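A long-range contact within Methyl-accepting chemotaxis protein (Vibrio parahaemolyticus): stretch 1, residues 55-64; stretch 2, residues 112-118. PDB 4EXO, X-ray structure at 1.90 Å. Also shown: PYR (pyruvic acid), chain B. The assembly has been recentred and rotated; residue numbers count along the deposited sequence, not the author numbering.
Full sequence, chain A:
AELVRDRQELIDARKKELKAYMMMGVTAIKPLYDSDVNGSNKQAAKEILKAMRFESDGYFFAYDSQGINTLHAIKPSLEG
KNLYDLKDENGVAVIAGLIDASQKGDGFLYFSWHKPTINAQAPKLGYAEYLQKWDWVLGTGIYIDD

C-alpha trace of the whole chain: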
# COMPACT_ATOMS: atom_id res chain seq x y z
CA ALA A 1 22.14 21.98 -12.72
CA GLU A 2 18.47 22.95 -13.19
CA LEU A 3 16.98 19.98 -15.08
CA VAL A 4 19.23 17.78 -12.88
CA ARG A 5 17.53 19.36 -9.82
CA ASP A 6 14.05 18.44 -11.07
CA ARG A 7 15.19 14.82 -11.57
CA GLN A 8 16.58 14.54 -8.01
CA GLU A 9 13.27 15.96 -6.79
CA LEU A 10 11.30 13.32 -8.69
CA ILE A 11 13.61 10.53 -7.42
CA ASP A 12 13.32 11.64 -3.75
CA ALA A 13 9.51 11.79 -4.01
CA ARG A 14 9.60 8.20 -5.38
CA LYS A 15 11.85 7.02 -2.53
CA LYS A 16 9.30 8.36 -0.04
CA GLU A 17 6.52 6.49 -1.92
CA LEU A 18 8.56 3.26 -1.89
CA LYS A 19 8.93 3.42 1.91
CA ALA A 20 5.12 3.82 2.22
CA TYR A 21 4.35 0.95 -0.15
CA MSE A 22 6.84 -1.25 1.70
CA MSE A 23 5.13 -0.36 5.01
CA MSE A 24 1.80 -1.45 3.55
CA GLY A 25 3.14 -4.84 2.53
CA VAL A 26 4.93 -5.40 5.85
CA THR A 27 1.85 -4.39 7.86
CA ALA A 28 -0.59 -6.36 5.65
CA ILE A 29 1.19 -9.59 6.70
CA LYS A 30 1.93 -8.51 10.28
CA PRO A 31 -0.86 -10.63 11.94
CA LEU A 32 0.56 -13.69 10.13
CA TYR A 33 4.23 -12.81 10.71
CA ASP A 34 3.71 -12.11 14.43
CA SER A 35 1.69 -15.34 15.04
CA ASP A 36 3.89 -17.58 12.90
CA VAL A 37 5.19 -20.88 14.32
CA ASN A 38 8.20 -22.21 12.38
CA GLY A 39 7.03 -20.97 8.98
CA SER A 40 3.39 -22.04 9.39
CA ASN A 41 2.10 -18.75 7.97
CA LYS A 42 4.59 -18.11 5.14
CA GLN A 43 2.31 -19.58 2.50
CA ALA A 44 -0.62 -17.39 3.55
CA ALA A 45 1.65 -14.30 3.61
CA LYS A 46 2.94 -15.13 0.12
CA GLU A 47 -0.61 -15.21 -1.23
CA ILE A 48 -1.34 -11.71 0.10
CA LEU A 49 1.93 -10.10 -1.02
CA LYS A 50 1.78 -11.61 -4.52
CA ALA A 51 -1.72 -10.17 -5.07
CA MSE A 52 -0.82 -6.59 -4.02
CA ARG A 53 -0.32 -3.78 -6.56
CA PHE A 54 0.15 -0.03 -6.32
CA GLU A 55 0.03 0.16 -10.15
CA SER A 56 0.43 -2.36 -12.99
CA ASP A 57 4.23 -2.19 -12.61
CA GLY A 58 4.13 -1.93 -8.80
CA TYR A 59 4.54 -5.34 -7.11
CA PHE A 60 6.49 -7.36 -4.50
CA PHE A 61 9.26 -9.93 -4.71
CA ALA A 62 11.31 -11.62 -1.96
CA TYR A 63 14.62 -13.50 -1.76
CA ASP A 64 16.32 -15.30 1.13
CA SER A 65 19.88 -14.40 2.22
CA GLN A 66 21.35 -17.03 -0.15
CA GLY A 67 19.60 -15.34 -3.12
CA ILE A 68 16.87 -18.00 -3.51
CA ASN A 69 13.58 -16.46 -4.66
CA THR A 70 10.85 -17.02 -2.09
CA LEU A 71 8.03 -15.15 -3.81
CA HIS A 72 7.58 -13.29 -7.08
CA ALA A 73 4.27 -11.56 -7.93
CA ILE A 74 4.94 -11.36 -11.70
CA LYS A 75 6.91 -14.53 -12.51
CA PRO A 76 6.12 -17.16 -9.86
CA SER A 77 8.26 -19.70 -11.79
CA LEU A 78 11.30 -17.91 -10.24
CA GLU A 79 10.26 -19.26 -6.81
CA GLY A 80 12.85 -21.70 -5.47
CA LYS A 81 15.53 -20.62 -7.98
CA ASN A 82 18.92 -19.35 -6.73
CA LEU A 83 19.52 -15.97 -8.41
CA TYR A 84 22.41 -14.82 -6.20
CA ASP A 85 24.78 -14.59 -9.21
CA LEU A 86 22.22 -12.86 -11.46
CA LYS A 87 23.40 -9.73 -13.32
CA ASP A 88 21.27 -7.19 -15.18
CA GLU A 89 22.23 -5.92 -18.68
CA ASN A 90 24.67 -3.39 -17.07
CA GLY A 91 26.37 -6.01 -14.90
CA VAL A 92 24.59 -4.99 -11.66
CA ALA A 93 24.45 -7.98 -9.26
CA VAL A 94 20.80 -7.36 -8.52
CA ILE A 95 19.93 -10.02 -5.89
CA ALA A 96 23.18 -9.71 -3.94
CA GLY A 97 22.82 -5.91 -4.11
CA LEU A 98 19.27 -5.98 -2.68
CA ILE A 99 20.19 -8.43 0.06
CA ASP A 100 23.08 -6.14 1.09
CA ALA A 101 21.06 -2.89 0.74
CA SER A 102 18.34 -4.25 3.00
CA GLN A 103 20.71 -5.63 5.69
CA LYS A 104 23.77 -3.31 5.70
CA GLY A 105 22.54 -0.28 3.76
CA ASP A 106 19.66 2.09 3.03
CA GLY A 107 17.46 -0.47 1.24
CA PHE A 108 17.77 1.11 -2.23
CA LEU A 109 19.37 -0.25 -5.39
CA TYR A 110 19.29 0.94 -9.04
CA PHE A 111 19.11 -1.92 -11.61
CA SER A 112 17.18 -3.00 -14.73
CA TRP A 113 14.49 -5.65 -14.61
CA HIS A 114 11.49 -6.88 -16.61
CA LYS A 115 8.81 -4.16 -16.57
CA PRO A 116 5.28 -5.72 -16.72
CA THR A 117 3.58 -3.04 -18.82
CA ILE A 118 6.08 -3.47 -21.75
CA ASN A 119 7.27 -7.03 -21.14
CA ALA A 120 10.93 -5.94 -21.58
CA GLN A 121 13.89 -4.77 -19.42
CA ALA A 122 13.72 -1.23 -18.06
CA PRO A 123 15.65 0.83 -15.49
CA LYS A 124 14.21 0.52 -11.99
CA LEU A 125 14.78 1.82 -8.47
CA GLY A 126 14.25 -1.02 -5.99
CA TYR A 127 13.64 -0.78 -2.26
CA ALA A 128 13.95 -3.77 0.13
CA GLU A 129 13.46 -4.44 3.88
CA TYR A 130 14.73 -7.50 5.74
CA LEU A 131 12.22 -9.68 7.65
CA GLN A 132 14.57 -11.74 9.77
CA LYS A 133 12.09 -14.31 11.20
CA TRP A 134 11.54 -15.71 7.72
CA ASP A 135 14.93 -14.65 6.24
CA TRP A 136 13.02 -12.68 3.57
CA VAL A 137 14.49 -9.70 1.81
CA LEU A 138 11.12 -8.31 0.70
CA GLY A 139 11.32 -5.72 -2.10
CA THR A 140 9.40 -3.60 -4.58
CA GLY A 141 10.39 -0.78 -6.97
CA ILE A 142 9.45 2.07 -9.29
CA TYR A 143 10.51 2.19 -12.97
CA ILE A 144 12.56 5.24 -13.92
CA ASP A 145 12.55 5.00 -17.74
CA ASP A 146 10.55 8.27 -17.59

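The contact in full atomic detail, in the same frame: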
# COMPACT_ATOMS: atom_id res chain seq x y z
N GLU A 55 0.30 -0.15 -8.74
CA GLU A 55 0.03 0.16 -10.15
C GLU A 55 0.41 -1.12 -10.91
O GLU A 55 0.91 -2.09 -10.32
CB GLU A 55 0.84 1.37 -10.65
CG GLU A 55 2.37 1.22 -10.48
CD GLU A 55 3.14 2.44 -11.00
OE1 GLU A 55 3.15 2.66 -12.23
OE2 GLU A 55 3.75 3.16 -10.18
N SER A 56 0.14 -1.15 -12.20
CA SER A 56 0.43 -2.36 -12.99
C SER A 56 1.88 -2.82 -12.85
O SER A 56 2.16 -4.05 -12.77
CB SER A 56 0.07 -2.14 -14.46
OG SER A 56 -1.34 -2.18 -14.60
N ASP A 57 2.80 -1.86 -12.72
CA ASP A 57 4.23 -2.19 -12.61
C ASP A 57 4.72 -2.21 -11.15
O ASP A 57 5.91 -2.25 -10.92
CB ASP A 57 5.05 -1.16 -13.38
CG ASP A 57 4.87 -1.30 -14.89
OD1 ASP A 57 4.89 -2.44 -15.38
OD2 ASP A 57 4.73 -0.27 -15.58
N GLY A 58 3.79 -2.15 -10.21
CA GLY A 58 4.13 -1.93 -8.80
C GLY A 58 3.78 -3.16 -7.99
O GLY A 58 2.62 -3.34 -7.61
N TYR A 59 4.78 -4.01 -7.69
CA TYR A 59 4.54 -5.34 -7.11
C TYR A 59 5.69 -5.74 -6.18
O TYR A 59 6.75 -5.08 -6.17
CB TYR A 59 4.45 -6.40 -8.25
CG TYR A 59 5.76 -6.53 -9.04
CD1 TYR A 59 6.75 -7.42 -8.63
CD2 TYR A 59 6.01 -5.71 -10.16
CE1 TYR A 59 7.97 -7.55 -9.34
CE2 TYR A 59 7.23 -5.81 -10.90
CZ TYR A 59 8.20 -6.75 -10.47
OH TYR A 59 9.39 -6.86 -11.16
N PHE A 60 5.47 -6.83 -5.42
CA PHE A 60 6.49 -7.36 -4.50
C PHE A 60 7.22 -8.60 -5.01
O PHE A 60 6.64 -9.43 -5.76
CB PHE A 60 5.85 -7.74 -3.17
CG PHE A 60 5.40 -6.58 -2.36
CD1 PHE A 60 6.31 -5.83 -1.62
CD2 PHE A 60 4.05 -6.23 -2.33
CE1 PHE A 60 5.91 -4.74 -0.85
CE2 PHE A 60 3.60 -5.13 -1.55
CZ PHE A 60 4.54 -4.36 -0.82
N PHE A 61 8.47 -8.73 -4.55
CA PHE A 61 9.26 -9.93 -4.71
C PHE A 61 9.96 -10.18 -3.35
O PHE A 61 10.08 -9.26 -2.53
CB PHE A 61 10.32 -9.75 -5.84
CG PHE A 61 11.17 -8.52 -5.67
CD1 PHE A 61 12.26 -8.54 -4.76
CD2 PHE A 61 10.92 -7.35 -6.38
CE1 PHE A 61 13.05 -7.39 -4.59
CE2 PHE A 61 11.70 -6.19 -6.19
CZ PHE A 61 12.78 -6.22 -5.30
N ALA A 62 10.43 -11.40 -3.12
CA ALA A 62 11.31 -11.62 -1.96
C ALA A 62 12.34 -12.68 -2.24
O ALA A 62 12.08 -13.61 -3.04
CB ALA A 62 10.48 -11.97 -0.68
N TYR A 63 13.52 -12.53 -1.63
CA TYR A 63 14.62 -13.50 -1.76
C TYR A 63 15.13 -13.82 -0.37
O TYR A 63 15.06 -12.95 0.50
CB TYR A 63 15.79 -12.91 -2.59
CG TYR A 63 15.40 -12.68 -4.05
CD1 TYR A 63 15.68 -13.63 -5.04
CD2 TYR A 63 14.72 -11.51 -4.41
CE1 TYR A 63 15.29 -13.42 -6.37
CE2 TYR A 63 14.35 -11.27 -5.77
CZ TYR A 63 14.62 -12.26 -6.71
OH TYR A 63 14.25 -12.04 -8.02
N ASP A 64 15.64 -15.03 -0.14
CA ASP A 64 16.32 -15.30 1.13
C ASP A 64 17.77 -14.80 1.07
O ASP A 64 18.20 -14.28 0.05
CB ASP A 64 16.15 -16.75 1.61
CG ASP A 64 16.95 -17.77 0.79
OD1 ASP A 64 17.83 -17.36 0.02
OD2 ASP A 64 16.67 -19.00 0.93
N SER A 112 18.21 -2.78 -13.70
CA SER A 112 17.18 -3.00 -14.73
C SER A 112 16.55 -4.36 -14.51
O SER A 112 17.22 -5.29 -14.06
CB SER A 112 17.79 -2.94 -16.13
OG SER A 112 18.14 -1.60 -16.44
N TRP A 113 15.26 -4.44 -14.80
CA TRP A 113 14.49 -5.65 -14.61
C TRP A 113 13.31 -5.61 -15.60
O TRP A 113 12.89 -4.53 -16.08
CB TRP A 113 13.97 -5.74 -13.16
CG TRP A 113 13.54 -7.14 -12.80
CD1 TRP A 113 12.28 -7.69 -12.94
CD2 TRP A 113 14.37 -8.18 -12.25
NE1 TRP A 113 12.29 -9.00 -12.52
CE2 TRP A 113 13.55 -9.32 -12.06
CE3 TRP A 113 15.73 -8.24 -11.87
CZ2 TRP A 113 14.03 -10.53 -11.55
CZ3 TRP A 113 16.21 -9.45 -11.34
CH2 TRP A 113 15.36 -10.57 -11.18
N HIS A 114 12.75 -6.79 -15.87
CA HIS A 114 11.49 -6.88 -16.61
C HIS A 114 10.48 -5.86 -16.05
O HIS A 114 10.27 -5.76 -14.84
CB HIS A 114 10.94 -8.29 -16.44
CG HIS A 114 9.54 -8.48 -16.97
ND1 HIS A 114 8.42 -8.39 -16.16
CD2 HIS A 114 9.09 -8.82 -18.20
CE1 HIS A 114 7.34 -8.66 -16.88
NE2 HIS A 114 7.72 -8.94 -18.12
N LYS A 115 9.86 -5.10 -16.94
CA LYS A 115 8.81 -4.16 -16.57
C LYS A 115 7.46 -4.70 -17.13
O LYS A 115 7.31 -4.80 -18.35
CB LYS A 115 9.13 -2.80 -17.19
CG LYS A 115 8.07 -1.72 -16.92
CD LYS A 115 8.53 -0.36 -17.49
CE LYS A 115 7.49 0.72 -17.23
NZ LYS A 115 7.90 2.07 -17.75
N PRO A 116 6.51 -5.06 -16.25
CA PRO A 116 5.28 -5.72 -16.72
C PRO A 116 4.59 -5.03 -17.88
O PRO A 116 4.20 -5.71 -18.85
CB PRO A 116 4.40 -5.76 -15.47
CG PRO A 116 5.45 -6.00 -14.33
CD PRO A 116 6.63 -5.09 -14.77
N THR A 117 4.43 -3.71 -17.82
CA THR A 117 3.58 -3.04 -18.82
C THR A 117 4.18 -3.01 -20.25
O THR A 117 3.48 -2.61 -21.18
CB THR A 117 3.18 -1.59 -18.41
OG1 THR A 117 4.35 -0.81 -18.14
CG2 THR A 117 2.24 -1.60 -17.17
N ILE A 118 5.45 -3.38 -20.41
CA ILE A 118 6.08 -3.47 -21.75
C ILE A 118 6.73 -4.82 -22.01
O ILE A 118 7.31 -5.06 -23.09
CB ILE A 118 7.14 -2.34 -22.01
CG1 ILE A 118 8.30 -2.41 -20.98
CG2 ILE A 118 6.46 -0.96 -22.01
CD1 ILE A 118 9.50 -1.40 -21.27
C PYR B . 12.34 -7.71 -9.31
O PYR B . 12.64 -6.44 -9.49
OXT PYR B . 11.17 -8.15 -9.74
CA PYR B . 13.25 -8.59 -8.69
O3 PYR B . 12.87 -9.81 -8.55
CB PYR B . 14.64 -8.20 -8.20
O HOH W 1 8.91 -8.49 -13.35

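The two stretches meet in a small contact, burying 359 Å² in all, in which one aspartate grips a turn at one end while aromatic side chains and a bound pyruvic acid link the strands at the other. The stretches run in roughly opposite directions, 155° apart, and their backbones come closest at D57 and P116, whose CA atoms lie 5.5 Å apart.

D57 sits in a type I turn from E55 to G58, closed by a hydrogen bond from G58 N to E55 O (2.9 Å). Its CA-to-CB bond points sideways, but the m rotamer brings the carboxylate up to the other stretch, where both oxygens are used. T117 N donates to D57 OD1 (2.8 Å), and T117 OG1, in the p rotamer, donates to D57 OD2 (2.6 Å). Threonine thus offers a backbone and a side-chain donor to the same carboxylate, which is buried, with a hydrogen bond to each of its oxygens. P116 N, 3.2 Å from D57 OD1, has no hydrogen to give. The extended K115 side chain passes D57, with CE 3.4 Å from OD2, but its NZ stays 4.5 Å from that oxygen, beyond a salt bridge.

Carbon contacts add to this polar centre: S56 CB touches T117 CG2 (3.5 Å) at the exposed margin, and P116 CG lies 3.9 Å from Y59 CE2. The tyrosine ring offers carbon to the proline while its hydroxyl reaches further: Y59 OH donates to PYR OXT (2.6 Å) and accepts from a water (2.8 Å) that also hydrogen-bonds H114 ND1 (2.9 Å).

Y63 OH donates to PYR O3 (2.7 Å) and lies 3.7 Å from W113 CH2. F61 and W113 each turn a ring face to the pyruvic acid, so much of the link here runs through the ligand.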